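Local structure of dehydroquinate synthase (Thermus thermophilus, 1UJN) at residues K168-I180 against L245-Y257. The protein probably converts 3-deoxy-D-arabino-heptulosonate 7-phosphate into 3-dehydroquinate, the second step of chorismate biosynthesis, using NAD and a divalent zinc or cobalt ion. Numbering follows the deposited sequence.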
# COMPACT_ATOMS: atom_id res chain seq x y z
N LYS A 168 3.70 -24.96 -19.53
CA LYS A 168 3.00 -24.52 -20.74
C LYS A 168 2.06 -23.35 -20.50
O LYS A 168 1.86 -22.52 -21.38
CB LYS A 168 2.24 -25.69 -21.36
CG LYS A 168 3.16 -26.79 -21.86
CD LYS A 168 2.39 -27.81 -22.71
CE LYS A 168 3.34 -28.80 -23.36
NZ LYS A 168 2.61 -29.81 -24.18
N GLU A 169 1.46 -23.28 -19.31
CA GLU A 169 0.55 -22.18 -19.00
C GLU A 169 1.24 -20.85 -19.25
O GLU A 169 0.64 -19.92 -19.80
CB GLU A 169 0.12 -22.21 -17.54
CG GLU A 169 -1.00 -23.14 -17.23
CD GLU A 169 -1.52 -22.90 -15.83
OE1 GLU A 169 -1.39 -23.81 -14.99
OE2 GLU A 169 -2.05 -21.79 -15.58
N GLY A 170 2.50 -20.75 -18.82
CA GLY A 170 3.25 -19.52 -19.01
C GLY A 170 3.52 -19.22 -20.48
O GLY A 170 3.56 -18.06 -20.89
N LEU A 171 3.70 -20.27 -21.28
CA LEU A 171 3.97 -20.06 -22.69
C LEU A 171 2.74 -19.47 -23.39
O LEU A 171 2.86 -18.84 -24.43
CB LEU A 171 4.40 -21.36 -23.36
CG LEU A 171 5.65 -22.01 -22.74
CD1 LEU A 171 6.20 -23.06 -23.68
CD2 LEU A 171 6.70 -20.95 -22.46
N VAL A 172 1.56 -19.69 -22.81
CA VAL A 172 0.33 -19.15 -23.38
C VAL A 172 0.36 -17.63 -23.29
O VAL A 172 -0.02 -16.93 -24.23
CB VAL A 172 -0.92 -19.67 -22.64
CG1 VAL A 172 -2.17 -18.91 -23.10
CG2 VAL A 172 -1.09 -21.16 -22.90
N GLU A 173 0.81 -17.12 -22.15
CA GLU A 173 0.90 -15.69 -21.92
C GLU A 173 1.88 -15.06 -22.91
O GLU A 173 1.67 -13.94 -23.38
CB GLU A 173 1.35 -15.41 -20.49
CG GLU A 173 0.61 -14.27 -19.81
CD GLU A 173 -0.85 -14.58 -19.54
OE1 GLU A 173 -1.17 -15.03 -18.41
OE2 GLU A 173 -1.68 -14.39 -20.44
N ALA A 174 2.97 -15.78 -23.20
CA ALA A 174 3.97 -15.29 -24.14
C ALA A 174 3.33 -15.22 -25.53
O ALA A 174 3.54 -14.26 -26.28
CB ALA A 174 5.17 -16.24 -24.16
N PHE A 175 2.56 -16.25 -25.85
CA PHE A 175 1.86 -16.35 -27.12
C PHE A 175 0.96 -15.13 -27.26
O PHE A 175 0.86 -14.52 -28.32
CB PHE A 175 1.01 -17.63 -27.13
CG PHE A 175 0.29 -17.88 -28.42
CD1 PHE A 175 0.83 -18.73 -29.38
CD2 PHE A 175 -0.93 -17.26 -28.68
CE1 PHE A 175 0.15 -18.97 -30.58
CE2 PHE A 175 -1.61 -17.50 -29.87
CZ PHE A 175 -1.07 -18.35 -30.83
N LYS A 176 0.29 -14.79 -26.16
CA LYS A 176 -0.61 -13.64 -26.13
C LYS A 176 0.17 -12.36 -26.49
O LYS A 176 -0.31 -11.53 -27.27
CB LYS A 176 -1.23 -13.50 -24.75
CG LYS A 176 -2.28 -12.41 -24.63
CD LYS A 176 -2.67 -12.19 -23.17
CE LYS A 176 -1.50 -11.61 -22.38
NZ LYS A 176 -1.87 -11.29 -20.97
N HIS A 177 1.36 -12.20 -25.91
CA HIS A 177 2.19 -11.03 -26.20
C HIS A 177 2.53 -11.01 -27.68
O HIS A 177 2.66 -9.95 -28.29
CB HIS A 177 3.50 -11.06 -25.40
CG HIS A 177 3.32 -10.95 -23.92
ND1 HIS A 177 4.34 -11.18 -23.02
CD2 HIS A 177 2.23 -10.63 -23.18
CE1 HIS A 177 3.89 -11.01 -21.79
NE2 HIS A 177 2.62 -10.67 -21.86
N GLY A 178 2.69 -12.20 -28.26
CA GLY A 178 3.01 -12.32 -29.67
C GLY A 178 1.91 -11.71 -30.52
O GLY A 178 2.17 -10.96 -31.47
N LEU A 179 0.66 -12.02 -30.17
CA LEU A 179 -0.48 -11.50 -30.90
C LEU A 179 -0.60 -9.99 -30.70
O LEU A 179 -0.96 -9.25 -31.62
CB LEU A 179 -1.77 -12.18 -30.43
CG LEU A 179 -1.90 -13.68 -30.74
CD1 LEU A 179 -3.18 -14.21 -30.12
CD2 LEU A 179 -1.89 -13.90 -32.25
N ILE A 180 -0.31 -9.53 -29.48
CA ILE A 180 -0.39 -8.11 -29.16
C ILE A 180 0.67 -7.27 -29.88
O ILE A 180 0.36 -6.22 -30.45
CB ILE A 180 -0.25 -7.88 -27.64
CG1 ILE A 180 -1.44 -8.51 -26.90
CG2 ILE A 180 -0.19 -6.39 -27.33
CD1 ILE A 180 -1.35 -8.43 -25.39
N LEU A 245 -10.22 -24.41 -13.35
CA LEU A 245 -9.51 -24.21 -14.61
C LEU A 245 -8.34 -23.25 -14.42
O LEU A 245 -8.54 -22.08 -14.10
CB LEU A 245 -10.47 -23.66 -15.68
CG LEU A 245 -9.86 -23.35 -17.05
CD1 LEU A 245 -9.45 -24.64 -17.75
CD2 LEU A 245 -10.87 -22.58 -17.89
N PRO A 246 -7.09 -23.73 -14.60
CA PRO A 246 -5.91 -22.88 -14.43
C PRO A 246 -5.97 -21.62 -15.30
O PRO A 246 -6.46 -21.65 -16.43
CB PRO A 246 -4.75 -23.80 -14.84
CG PRO A 246 -5.28 -25.17 -14.51
CD PRO A 246 -6.71 -25.09 -14.99
N HIS A 247 -5.46 -20.51 -14.77
CA HIS A 247 -5.47 -19.24 -15.49
C HIS A 247 -4.98 -19.30 -16.93
O HIS A 247 -5.64 -18.80 -17.84
CB HIS A 247 -4.65 -18.20 -14.74
CG HIS A 247 -4.67 -16.84 -15.37
ND1 HIS A 247 -5.79 -16.04 -15.38
CD2 HIS A 247 -3.71 -16.16 -16.05
CE1 HIS A 247 -5.53 -14.92 -16.03
NE2 HIS A 247 -4.27 -14.97 -16.44
N GLY A 248 -3.81 -19.91 -17.13
CA GLY A 248 -3.25 -20.01 -18.47
C GLY A 248 -4.13 -20.77 -19.44
O GLY A 248 -4.20 -20.45 -20.63
N MET A 249 -4.82 -21.79 -18.94
CA MET A 249 -5.70 -22.58 -19.78
C MET A 249 -6.89 -21.73 -20.18
O MET A 249 -7.33 -21.76 -21.33
CB MET A 249 -6.14 -23.84 -19.04
CG MET A 249 -4.99 -24.75 -18.63
SD MET A 249 -3.99 -25.28 -20.04
CE MET A 249 -2.92 -26.53 -19.27
N ALA A 250 -7.41 -20.97 -19.22
CA ALA A 250 -8.55 -20.10 -19.46
C ALA A 250 -8.20 -19.06 -20.52
O ALA A 250 -9.01 -18.74 -21.39
CB ALA A 250 -8.97 -19.41 -18.18
N VAL A 251 -6.98 -18.53 -20.44
CA VAL A 251 -6.53 -17.55 -21.41
C VAL A 251 -6.50 -18.16 -22.81
O VAL A 251 -6.93 -17.53 -23.77
CB VAL A 251 -5.13 -17.01 -21.06
CG1 VAL A 251 -4.60 -16.15 -22.21
CG2 VAL A 251 -5.20 -16.19 -19.78
N ALA A 252 -5.99 -19.38 -22.91
CA ALA A 252 -5.91 -20.06 -24.20
C ALA A 252 -7.30 -20.16 -24.83
O ALA A 252 -7.48 -19.90 -26.02
CB ALA A 252 -5.31 -21.45 -24.04
N TYR A 253 -8.28 -20.53 -24.01
CA TYR A 253 -9.67 -20.65 -24.47
C TYR A 253 -10.18 -19.27 -24.90
O TYR A 253 -10.90 -19.15 -25.89
CB TYR A 253 -10.56 -21.20 -23.36
CG TYR A 253 -10.50 -22.71 -23.19
CD1 TYR A 253 -10.22 -23.29 -21.95
CD2 TYR A 253 -10.76 -23.55 -24.27
CE1 TYR A 253 -10.21 -24.67 -21.79
CE2 TYR A 253 -10.76 -24.94 -24.11
CZ TYR A 253 -10.49 -25.49 -22.87
OH TYR A 253 -10.51 -26.86 -22.72
N GLY A 254 -9.81 -18.24 -24.14
CA GLY A 254 -10.23 -16.89 -24.45
C GLY A 254 -9.61 -16.38 -25.74
O GLY A 254 -10.22 -15.59 -26.46
N LEU A 255 -8.40 -16.85 -26.03
CA LEU A 255 -7.71 -16.45 -27.26
C LEU A 255 -8.43 -16.99 -28.49
O LEU A 255 -8.49 -16.32 -29.53
CB LEU A 255 -6.27 -16.96 -27.24
CG LEU A 255 -5.37 -16.29 -26.20
CD1 LEU A 255 -3.97 -16.88 -26.26
CD2 LEU A 255 -5.33 -14.80 -26.45
N LEU A 256 -8.98 -18.19 -28.37
CA LEU A 256 -9.72 -18.78 -29.49
C LEU A 256 -10.96 -17.93 -29.73
O LEU A 256 -11.32 -17.63 -30.88
CB LEU A 256 -10.12 -20.22 -29.17
CG LEU A 256 -10.97 -20.91 -30.24
CD1 LEU A 256 -10.18 -20.98 -31.54
CD2 LEU A 256 -11.35 -22.30 -29.78
N TYR A 257 -11.63 -17.52 -28.65
CA TYR A 257 -12.83 -16.71 -28.77
C TYR A 257 -12.50 -15.37 -29.41
O TYR A 257 -13.21 -14.90 -30.30
CB TYR A 257 -13.46 -16.49 -27.40
CG TYR A 257 -14.84 -15.87 -27.45
CD1 TYR A 257 -15.92 -16.58 -27.96
CD2 TYR A 257 -15.06 -14.57 -27.00
CE1 TYR A 257 -17.20 -16.01 -28.01
CE2 TYR A 257 -16.33 -13.99 -27.05
CZ TYR A 257 -17.40 -14.72 -27.55
OH TYR A 257 -18.65 -14.15 -27.60
O HOH W 1 -3.03 -13.33 -17.70
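Glu169 and Gly248 meet where the two helices come closest, their CA atoms 4.4 Å apart. Gly248 has no side chain, and a CB there would clash with CB of Glu169. With CG anti to its carbonyl carbon (chi1 -82°) and the rest of the chain extended, Glu169 reaches across the start of helix 247-257, its carboxylate over CB of Pro246. Gly248 N donates to Glu169 OE2 at 3.0 Å, on the anti side and 25° out of the carboxylate plane. This puts an acid at the helix's N-terminal end, where the helix dipole would probably favour its charge. Cut back to an alanine, this position is likely to lose the acceptor for that first-turn N-H and the carboxylate lying against Pro246.

From there the helices, both in the family's C-terminal helical part, splay at 39°, and the tight packing is knobs-into-holes. Val172 sits among Gly248, Val251, Ala252 and Leu255, its CG1 3.8 Å from Val251 CG1. Leu255 answers from the other helix, filling the hole between Val172, Phe175, Lys176 and Leu179; its CD1 lies 3.9 Å from Phe175 CD2. Helix 271-281 lies against Met249 and Ala252.

The polar flank is looser. Glu173 and His247 do not bond directly; a water modelled between them lies doubtfully close to His247 NE2. Lys176 NZ approaches Glu173 OE2 from above the carboxylate plane in a 3.2 Å salt bridge, and also bonds Leu227 O. His247 ND1 is hydrogen-bonded to Glu238 OE1, which probably orients the ring. Glu173, His247 and His231, the predicted zinc ligands, appear to converge on one point with no metal modelled; the helix pair brings the first two together on one flank, as such a site requires.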